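Local coordinates for uncharacterized protein (Bacteroides eggerthii DSM 20697, PDB 4ECO) that is of unknown function but, as a leucine-rich repeat protein, probably serves in protein binding, at residues 185-188 with 189-192; 217-220 with 221-224. All coordinates share one frame; numbering follows the deposited sequence.

Interaction 1 (185-188 with 189-192); sequences DTQI and GQLS. With NA (sodium ion), chain C.
Q187 and Q190 are the first and last residues of a type II beta turn, closed by a backbone bond from Q190 N to Q187 O at 3.1 Å. The N-H approaches from above the carbonyl plane of Q187 rather than along a lone pair. G189 takes the third position with a positive phi of 92°, where a beta carbon would be jammed against the carbonyl oxygen of I188; glycine suits it because it has none. The two glutamine side chains leave the turn slantwise to one another, their amide planes 45° apart. In Q190 CG lies opposite the backbone N (chi1 -178°) and the chain runs on extended, which carries the amide back beside Q187 and leaves NE2 3.3 Å from T186 O. A water joins the two amides, accepting from Q187 NE2 at 3.1 Å and donating to Q190 OE1 at 2.8 Å. Each amide also has an outside partner: Q190 OE1 accepts from K118 NZ, and Q187 OE1 from K184 N. An amide, able both to donate and to accept, suits a place with such mixed partners. Farther on, S192 O binds the sodium ion at 2.5 Å, with E117 as the other protein ligand. The turn lies in the loop between helix 160-168 and strand 194-198, and N258, which follows strand 253-257, bonds to Q187 O and G189 N.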
loop_
_atom_site.group_PDB
_atom_site.type_symbol
_atom_site.label_atom_id
_atom_site.label_comp_id
_atom_site.label_asym_id
_atom_site.label_seq_id
_atom_site.Cartn_x
_atom_site.Cartn_y
_atom_site.Cartn_z
ATOM N N ASP A 185 11.740 -5.438 -11.590
ATOM C CA ASP A 185 12.698 -6.485 -11.184
ATOM C C ASP A 185 14.171 -6.093 -11.487
ATOM O O ASP A 185 15.094 -6.723 -10.965
ATOM C CB ASP A 185 12.354 -7.841 -11.814
ATOM C CG ASP A 185 11.159 -8.489 -11.123
ATOM O OD1 ASP A 185 10.008 -8.042 -11.373
ATOM O OD2 ASP A 185 11.377 -9.393 -10.272
ATOM N N THR A 186 14.368 -5.006 -12.246
ATOM C CA THR A 186 15.659 -4.400 -12.540
ATOM C C THR A 186 16.207 -3.759 -11.256
ATOM O O THR A 186 17.416 -3.807 -11.002
ATOM C CB THR A 186 15.502 -3.352 -13.656
ATOM O OG1 THR A 186 14.518 -3.762 -14.617
ATOM C CG2 THR A 186 16.825 -2.994 -14.313
ATOM N N GLN A 187 15.304 -3.142 -10.452
ATOM C CA GLN A 187 15.654 -2.486 -9.196
ATOM C C GLN A 187 15.895 -3.505 -8.082
ATOM O O GLN A 187 16.662 -3.197 -7.166
ATOM C CB GLN A 187 14.571 -1.493 -8.759
ATOM C CG GLN A 187 14.378 -0.311 -9.688
ATOM C CD GLN A 187 13.109 0.429 -9.331
ATOM O OE1 GLN A 187 11.984 0.014 -9.671
ATOM N NE2 GLN A 187 13.258 1.532 -8.612
ATOM N N ILE A 188 15.232 -4.688 -8.124
ATOM C CA ILE A 188 15.420 -5.712 -7.086
ATOM C C ILE A 188 16.809 -6.311 -7.241
ATOM O O ILE A 188 17.099 -6.943 -8.254
ATOM C CB ILE A 188 14.324 -6.800 -7.061
ATOM C CG1 ILE A 188 12.936 -6.157 -6.916
ATOM C CG2 ILE A 188 14.602 -7.778 -5.910
ATOM C CD1 ILE A 188 11.765 -7.074 -7.177
ATOM N N GLY A 189 17.659 -6.066 -6.251
ATOM C CA GLY A 189 19.048 -6.517 -6.245
ATOM C C GLY A 189 20.023 -5.508 -6.830
ATOM O O GLY A 189 21.226 -5.785 -6.956
ATOM N N GLN A 190 19.492 -4.344 -7.236
ATOM C CA GLN A 190 20.233 -3.215 -7.791
ATOM C C GLN A 190 20.859 -2.491 -6.627
ATOM O O GLN A 190 20.157 -1.982 -5.743
ATOM C CB GLN A 190 19.296 -2.313 -8.615
ATOM C CG GLN A 190 19.939 -1.121 -9.302
ATOM C CD GLN A 190 18.879 -0.290 -9.959
ATOM O OE1 GLN A 190 18.359 0.670 -9.378
ATOM N NE2 GLN A 190 18.476 -0.703 -11.154
ATOM N N LEU A 191 22.179 -2.522 -6.600
ATOM C CA LEU A 191 22.975 -1.939 -5.538
ATOM C C LEU A 191 23.072 -0.416 -5.655
ATOM O O LEU A 191 23.127 0.117 -6.771
ATOM C CB LEU A 191 24.389 -2.559 -5.543
ATOM C CG LEU A 191 24.469 -4.102 -5.442
ATOM C CD1 LEU A 191 25.904 -4.572 -5.525
ATOM C CD2 LEU A 191 23.820 -4.638 -4.148
ATOM N N SER A 192 23.087 0.276 -4.488
ATOM C CA SER A 192 23.245 1.736 -4.354
ATOM C C SER A 192 24.633 2.057 -3.791
ATOM O O SER A 192 25.061 3.219 -3.751
ATOM C CB SER A 192 22.165 2.313 -3.442
ATOM O OG SER A 192 22.426 1.994 -2.081
HETATM NA NA NA C . 24.099 5.245 -2.751
HETATM O O HOH W 1 16.270 2.413 -8.574
#

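Interaction 2 (217-220 with 221-224); sequences PFVA and ENIC
F218 lays one face of its ring against I223, whose CG1 stands over it in a CH-pi contact, 3.9 Å from the ring centroid and 13° off the normal. I223 CD1 lies out past the rim beside the CD1-CE1 side of the ring, 3.5 Å from F218 CE1, and the two side chains meet at about a right angle. F218 holds CG between its backbone N and carbonyl carbon (chi1 43°), a rotation that turns the ring toward I223. A flat aromatic face and a branched aliphatic chain suit this buried place, where M213 of strand 210-214 touches both. With an alanine here, I223 would probably lose the surface beneath CG1 and beside CD1, and a gap would be likely to open beside M213 and V198. On another side of the turn V219 uses its CG2 methyl, which lies 3.3 Å from E221 OE2 and 3.5 Å from N222 ND2; E221 folds back over it through a bend at chi2 (-86°). N222 runs alongside V219, and a water accepts from both N222 ND2 and V219 N. A small side chain suits A220, which is buried with its methyl touching K264. Two successive i to i+3 backbone bonds hold the turn, from N222 N to V219 O at 3.0 Å and from I223 N to A220 O at 3.3 Å. Such a tight turn, with F218 and I223 buried against M213, is consistent with the non-strand part of a leucine-rich repeat, where short 3-10 turns often follow the parallel strand.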
loop_
_atom_site.group_PDB
_atom_site.type_symbol
_atom_site.label_atom_id
_atom_site.label_comp_id
_atom_site.label_asym_id
_atom_site.label_seq_id
_atom_site.Cartn_x
_atom_site.Cartn_y
_atom_site.Cartn_z
ATOM N N PRO A 217 25.901 -5.188 -1.099
ATOM C CA PRO A 217 26.219 -6.558 -1.531
ATOM C C PRO A 217 26.738 -7.464 -0.418
ATOM O O PRO A 217 27.152 -8.597 -0.714
ATOM C CB PRO A 217 27.316 -6.340 -2.569
ATOM C CG PRO A 217 27.985 -5.081 -2.161
ATOM C CD PRO A 217 27.039 -4.273 -1.341
ATOM N N PHE A 218 26.726 -6.988 0.850
ATOM C CA PHE A 218 27.278 -7.786 1.947
ATOM C C PHE A 218 26.436 -9.041 2.231
ATOM O O PHE A 218 25.278 -9.133 1.827
ATOM C CB PHE A 218 27.458 -6.965 3.244
ATOM C CG PHE A 218 26.347 -6.022 3.653
ATOM C CD1 PHE A 218 25.009 -6.417 3.589
ATOM C CD2 PHE A 218 26.639 -4.781 4.210
ATOM C CE1 PHE A 218 23.989 -5.567 4.022
ATOM C CE2 PHE A 218 25.611 -3.930 4.633
ATOM C CZ PHE A 218 24.289 -4.332 4.543
ATOM N N VAL A 219 27.068 -10.010 2.901
ATOM C CA VAL A 219 26.470 -11.275 3.334
ATOM C C VAL A 219 26.067 -11.112 4.806
ATOM O O VAL A 219 26.662 -10.298 5.515
ATOM C CB VAL A 219 27.399 -12.501 3.084
ATOM C CG1 VAL A 219 27.540 -12.783 1.593
ATOM C CG2 VAL A 219 28.770 -12.319 3.729
ATOM N N ALA A 220 25.056 -11.871 5.253
ATOM C CA ALA A 220 24.462 -11.804 6.598
ATOM C C ALA A 220 25.493 -11.851 7.741
ATOM O O ALA A 220 25.385 -11.056 8.677
ATOM C CB ALA A 220 23.476 -12.926 6.777
ATOM N N GLU A 221 26.503 -12.737 7.634
ATOM C CA GLU A 221 27.537 -12.945 8.659
ATOM C C GLU A 221 28.531 -11.761 8.762
ATOM O O GLU A 221 29.310 -11.711 9.714
ATOM C CB GLU A 221 28.310 -14.271 8.427
ATOM C CG GLU A 221 28.969 -14.453 7.061
ATOM C CD GLU A 221 28.129 -15.017 5.923
ATOM O OE1 GLU A 221 26.881 -15.034 6.034
ATOM O OE2 GLU A 221 28.729 -15.418 4.898
ATOM N N ASN A 222 28.493 -10.808 7.813
ATOM C CA ASN A 222 29.412 -9.668 7.830
ATOM C C ASN A 222 28.700 -8.384 8.271
ATOM O O ASN A 222 29.279 -7.297 8.185
ATOM C CB ASN A 222 30.078 -9.500 6.477
ATOM C CG ASN A 222 31.159 -10.529 6.238
ATOM O OD1 ASN A 222 31.669 -11.182 7.166
ATOM N ND2 ASN A 222 31.560 -10.667 4.983
ATOM N N ILE A 223 27.469 -8.529 8.816
ATOM C CA ILE A 223 26.688 -7.410 9.344
ATOM C C ILE A 223 26.778 -7.446 10.862
ATOM O O ILE A 223 25.988 -8.147 11.510
ATOM C CB ILE A 223 25.203 -7.375 8.862
ATOM C CG1 ILE A 223 25.090 -7.445 7.324
ATOM C CG2 ILE A 223 24.482 -6.141 9.425
ATOM C CD1 ILE A 223 23.706 -7.657 6.822
ATOM N N CYS A 224 27.779 -6.728 11.415
ATOM C CA CYS A 224 28.009 -6.492 12.840
ATOM C C CYS A 224 28.195 -7.791 13.678
ATOM O O CYS A 224 27.770 -7.858 14.846
ATOM C CB CYS A 224 26.883 -5.636 13.410
ATOM S SG CYS A 224 26.666 -4.060 12.555
HETATM O O HOH W 2 30.128 -9.464 2.958
#

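How the interactions relate
From the N terminus the chain meets interaction 1 first, in the loop after helix 160-168, where 185-192 turns back locally and then runs on past the sodium site into strand 194-198. Strand 210-214 comes next, and interaction 2 closes the tight turn of 217-224 beyond it, ahead of helix 233-238. The two contacts therefore stand in series, neither enclosing nor crossing the other. Their centres are 18 Å apart, yet they join through L191 of interaction 1, whose CD1 packs 3.7 Å from CB of P217 in interaction 2. Strand 194-198 lies between them in sequence, and its V198 shares backbone hydrogen bonds with N222 and C224.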